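Local coordinates for protein putative hydroxymethylglutaryl-CoA synthase (Streptococcus mutans, PDB 3SQZ) that probably catalyses the condensation of acetyl-CoA with acetoacetyl-CoA to hydroxymethylglutaryl-CoA, using a thiolase fold that here holds coenzyme A, at residues Val86-Ala90 and Tyr125-Leu130; Leu321-Asn326 and Leu362-Leu367. All blocks are in the same frame, centred on the assembly; numbering follows the deposited sequence.

In the fold
Past the first strands and helices from the N terminus, the chain reaches helix 85-94, runs through helix 99-104 and strand 105-111, and returns at helix 122-129, where contact 1 (86-90 with 125-130) closes a loop of 34 residues. Strand 105-111 belongs to the large mixed sheet, so this contact joins helix 85-94, upstream of that strand, to helix 122-129, downstream of it. Far later, helix 315-326 leads into the neighbouring antiparallel strands 335-342 and 346-354, and contact 2 (321-326 with 362-367) brings the chain leaving that pair back to the helix. The loops follow one another without nesting or crossing. Contact 1 is apolar, contact 2 built around a salt bridge.

Contact 1: residues Val86-Ala90 and Tyr125-Leu130; sequences VTLAA and YVHSLL
Val86 carries CG1 anti to its backbone N (chi1 167°) and lays that methyl against CB of Tyr125, while CG2, beside the backbone N, meets the Tyr125 ring obliquely. Val126 has the same rotamer (chi1 180°), which spreads its two methyls over different parts of helix 85-94: Val126 CG2 reaches CB of Ala89 at 3.8 Å and CG1 lies near CA of Ala90. The tightest of these touches is Val86 CG1 to Tyr125 CB, 3.5 Å. Leu129, one turn after Tyr125, sends in CD1, which lies 3.9 Å from Val86 CG1 and 4.0 Å from Ala90 CB, with the valine and leucine side chains crossing at about a right angle. At the far end CD2 of Leu130 comes 3.7 Å from the carbonyl oxygen of Ala90. The short helical segments cross at -50° with their axes 9.3 Å apart, and the small side chains of Ala89 and Ala90 let CA of Ala90 approach CA of Val126 to 5.2 Å. Tyr419 of strand 416-421 touches Val86 and meets the Tyr125 ring edge-to-face, and Phe407 of strand 407-413 lies on Ala90 and Leu129. Lys120 adds a cation-pi contact to the same tyrosine. No hydrogen bond links the two segments; Val86 O is already used by Ala90 N within its own helix. Cohesion here therefore rests on dispersion and on burial of aliphatic groups, the alanine methyls and the branched valines and leucines among them, whose fit depends on shape rather than on paired polar atoms.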
# COMPACT_ATOMS: atom_id res chain seq x y z
N VAL A 86 -1.51 -6.07 -11.57
CA VAL A 86 -0.47 -5.77 -12.56
C VAL A 86 -0.62 -4.37 -13.13
O VAL A 86 0.36 -3.62 -13.22
CB VAL A 86 -0.50 -6.81 -13.70
CG1 VAL A 86 0.34 -6.36 -14.88
CG2 VAL A 86 -0.03 -8.16 -13.18
N THR A 87 -1.83 -4.02 -13.54
CA THR A 87 -2.03 -2.72 -14.17
C THR A 87 -1.85 -1.58 -13.18
O THR A 87 -1.27 -0.55 -13.52
CB THR A 87 -3.37 -2.63 -14.89
OG1 THR A 87 -4.42 -2.87 -13.95
CG2 THR A 87 -3.45 -3.68 -15.99
N LEU A 88 -2.34 -1.75 -11.96
CA LEU A 88 -2.13 -0.73 -10.94
C LEU A 88 -0.64 -0.59 -10.63
O LEU A 88 -0.14 0.53 -10.50
CB LEU A 88 -2.93 -1.05 -9.67
CG LEU A 88 -4.45 -0.96 -9.82
CD1 LEU A 88 -5.12 -1.52 -8.58
CD2 LEU A 88 -4.92 0.47 -10.10
N ALA A 89 0.06 -1.72 -10.52
CA ALA A 89 1.49 -1.69 -10.23
C ALA A 89 2.25 -0.96 -11.35
O ALA A 89 3.07 -0.08 -11.08
CB ALA A 89 2.03 -3.09 -10.03
N ALA A 90 1.95 -1.31 -12.60
CA ALA A 90 2.62 -0.67 -13.72
C ALA A 90 2.30 0.82 -13.77
O ALA A 90 3.17 1.64 -14.06
CB ALA A 90 2.24 -1.35 -15.03
N TYR A 125 5.31 -9.00 -15.59
CA TYR A 125 4.51 -8.12 -16.44
C TYR A 125 4.87 -6.66 -16.26
O TYR A 125 4.89 -5.90 -17.21
CB TYR A 125 3.02 -8.30 -16.15
CG TYR A 125 2.47 -9.65 -16.52
CD1 TYR A 125 2.30 -10.02 -17.84
CD2 TYR A 125 2.09 -10.55 -15.53
CE1 TYR A 125 1.77 -11.25 -18.18
CE2 TYR A 125 1.56 -11.77 -15.86
CZ TYR A 125 1.40 -12.12 -17.18
OH TYR A 125 0.87 -13.35 -17.48
N VAL A 126 5.13 -6.27 -15.02
CA VAL A 126 5.50 -4.88 -14.76
C VAL A 126 6.83 -4.56 -15.45
O VAL A 126 6.98 -3.52 -16.09
CB VAL A 126 5.55 -4.58 -13.26
CG1 VAL A 126 5.94 -3.13 -13.02
CG2 VAL A 126 4.20 -4.88 -12.61
N HIS A 127 7.79 -5.47 -15.32
CA HIS A 127 9.08 -5.33 -15.98
C HIS A 127 8.90 -5.09 -17.49
O HIS A 127 9.52 -4.20 -18.07
CB HIS A 127 9.92 -6.59 -15.73
CG HIS A 127 11.24 -6.57 -16.42
ND1 HIS A 127 11.39 -6.98 -17.73
CD2 HIS A 127 12.46 -6.17 -16.00
CE1 HIS A 127 12.66 -6.83 -18.09
NE2 HIS A 127 13.33 -6.33 -17.06
N SER A 128 8.03 -5.87 -18.12
CA SER A 128 7.77 -5.79 -19.54
C SER A 128 7.04 -4.50 -19.93
O SER A 128 7.43 -3.79 -20.85
CB SER A 128 6.91 -7.00 -19.93
OG SER A 128 6.60 -7.00 -21.30
N LEU A 129 5.95 -4.22 -19.23
CA LEU A 129 5.12 -3.07 -19.55
C LEU A 129 5.89 -1.76 -19.43
O LEU A 129 5.63 -0.81 -20.17
CB LEU A 129 3.87 -3.02 -18.66
CG LEU A 129 2.81 -4.08 -18.95
CD1 LEU A 129 1.81 -4.17 -17.81
CD2 LEU A 129 2.09 -3.83 -20.29
N LEU A 130 6.83 -1.70 -18.49
CA LEU A 130 7.62 -0.50 -18.26
C LEU A 130 8.87 -0.40 -19.12
O LEU A 130 9.54 0.62 -19.12
CB LEU A 130 8.02 -0.40 -16.79
CG LEU A 130 6.90 -0.16 -15.79
CD1 LEU A 130 7.41 -0.43 -14.38
CD2 LEU A 130 6.35 1.24 -15.94

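Contact 2: residues Leu321-Asn326 and Leu362-Leu367; sequences LSLLEN and LQTNRL
Leu321 overlaps the guanidinium of Arg366, its CD2 methyl lying over one face, 3.7 Å from Arg366 NE, while Gln363 OE1 stands above the opposite face, both displaced toward the rim. In the plane between them Glu325 meets the group at its edge. The arginine grips the carboxylate side-on: NE donates to Glu325 OE1 at 2.8 Å and NH2 to Glu325 OE2 at 2.9 Å. Both bonds are nearly straight and use the syn lone pairs, and the two planes are only 9° apart. A bend at chi3 (-59°) turns the arginine tip toward this pair of oxygens, whereas Glu325 runs out extended beyond CG. Its OE2 accepts a second hydrogen bond, from the backbone N of Gln363, 2.8 Å away, which approaches from above the carboxylate plane. Tyr304 OH bonds to OE1, so each carboxylate oxygen has two polar partners, a setting likely to favour the ionised form. NH1 of Arg366 binds a glycerol molecule, probably from the crystallisation liquor, and Gln363 OE1 is hydrogen-bonded to Lys369 NZ. Alongside the ion pair, Leu362 packs CB against the CG of Glu325 and carries CD1 to within 3.8 Å of Leu324 CB and 3.4 Å of Leu324 O. Near the end of helix 315-326 the side chain of Asn326 turns back, its ND2 donating to Ser322 O at 2.9 Å. Ile42 and Phe44 of strand 37-45 lie against Leu321, and Phe44 also touches Arg366. A bidentate, nearly coplanar salt bridge thus ties the first turn of helix 366-371, with the loop before it, to the C-terminal part of a helix that packs on strand 37-45 of the large mixed sheet, in a protein of the thiolase fold.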
# COMPACT_ATOMS: atom_id res chain seq x y z
N LEU A 321 3.30 8.47 2.14
CA LEU A 321 3.14 9.46 1.09
C LEU A 321 2.20 10.59 1.52
O LEU A 321 2.49 11.77 1.32
CB LEU A 321 2.63 8.77 -0.17
CG LEU A 321 2.49 9.64 -1.41
CD1 LEU A 321 3.83 10.24 -1.84
CD2 LEU A 321 1.87 8.81 -2.53
N SER A 322 1.08 10.22 2.12
CA SER A 322 0.12 11.18 2.64
C SER A 322 0.77 12.10 3.67
O SER A 322 0.58 13.32 3.65
CB SER A 322 -1.05 10.41 3.24
OG SER A 322 -2.14 11.26 3.56
N LEU A 323 1.55 11.51 4.58
CA LEU A 323 2.29 12.28 5.56
C LEU A 323 3.22 13.30 4.90
O LEU A 323 3.21 14.48 5.24
CB LEU A 323 3.12 11.33 6.42
CG LEU A 323 4.15 12.00 7.34
CD1 LEU A 323 3.48 12.85 8.43
CD2 LEU A 323 5.08 10.95 7.95
N LEU A 324 4.02 12.85 3.94
CA LEU A 324 5.02 13.73 3.36
C LEU A 324 4.39 14.86 2.56
O LEU A 324 4.92 15.97 2.53
CB LEU A 324 5.98 12.94 2.46
CG LEU A 324 6.78 11.85 3.17
CD1 LEU A 324 7.85 11.32 2.23
CD2 LEU A 324 7.40 12.36 4.47
N GLU A 325 3.25 14.58 1.93
CA GLU A 325 2.56 15.55 1.10
C GLU A 325 1.63 16.48 1.89
O GLU A 325 1.18 17.49 1.36
CB GLU A 325 1.81 14.85 -0.04
CG GLU A 325 2.79 14.32 -1.08
CD GLU A 325 2.17 13.57 -2.25
OE1 GLU A 325 0.97 13.22 -2.23
OE2 GLU A 325 2.93 13.32 -3.22
N ASN A 326 1.37 16.16 3.15
CA ASN A 326 0.39 16.93 3.92
C ASN A 326 0.87 17.48 5.26
O ASN A 326 0.24 18.39 5.80
CB ASN A 326 -0.91 16.15 4.08
CG ASN A 326 -1.59 15.94 2.75
OD1 ASN A 326 -2.27 16.83 2.25
ND2 ASN A 326 -1.37 14.78 2.15
N LEU A 362 7.55 15.16 -4.69
CA LEU A 362 6.16 14.88 -4.32
C LEU A 362 5.18 15.55 -5.26
O LEU A 362 5.56 16.30 -6.16
CB LEU A 362 5.90 15.34 -2.88
CG LEU A 362 6.84 14.82 -1.79
CD1 LEU A 362 6.49 15.43 -0.43
CD2 LEU A 362 6.81 13.30 -1.75
N GLN A 363 3.89 15.27 -5.05
CA GLN A 363 2.82 15.95 -5.78
C GLN A 363 1.96 16.73 -4.81
O GLN A 363 1.82 16.33 -3.65
CB GLN A 363 1.98 14.95 -6.57
CG GLN A 363 2.75 14.24 -7.68
CD GLN A 363 1.92 13.23 -8.44
OE1 GLN A 363 0.72 13.12 -8.23
NE2 GLN A 363 2.56 12.49 -9.34
N THR A 364 1.39 17.83 -5.28
CA THR A 364 0.55 18.68 -4.45
C THR A 364 -0.94 18.54 -4.71
O THR A 364 -1.74 19.00 -3.91
CB THR A 364 0.92 20.17 -4.61
OG1 THR A 364 0.85 20.51 -6.00
CG2 THR A 364 2.30 20.44 -4.05
N ASN A 365 -1.31 17.93 -5.83
CA ASN A 365 -2.72 17.87 -6.22
C ASN A 365 -3.30 16.46 -6.17
O ASN A 365 -4.25 16.15 -6.89
CB ASN A 365 -2.93 18.48 -7.61
CG ASN A 365 -2.24 17.70 -8.70
OD1 ASN A 365 -1.35 16.90 -8.44
ND2 ASN A 365 -2.65 17.94 -9.94
N ARG A 366 -2.77 15.61 -5.30
CA ARG A 366 -3.23 14.23 -5.29
C ARG A 366 -4.69 14.09 -4.85
O ARG A 366 -5.44 13.28 -5.38
CB ARG A 366 -2.31 13.34 -4.46
CG ARG A 366 -2.36 11.90 -4.89
CD ARG A 366 -1.34 11.06 -4.14
NE ARG A 366 0.05 11.50 -4.30
CZ ARG A 366 0.87 11.09 -5.27
NH1 ARG A 366 0.45 10.28 -6.24
NH2 ARG A 366 2.13 11.52 -5.29
N LEU A 367 -5.10 14.90 -3.88
CA LEU A 367 -6.51 14.89 -3.46
C LEU A 367 -7.41 15.33 -4.61
O LEU A 367 -8.50 14.79 -4.81
CB LEU A 367 -6.71 15.77 -2.23
CG LEU A 367 -6.10 15.27 -0.91
CD1 LEU A 367 -6.23 16.33 0.19
CD2 LEU A 367 -6.74 13.96 -0.49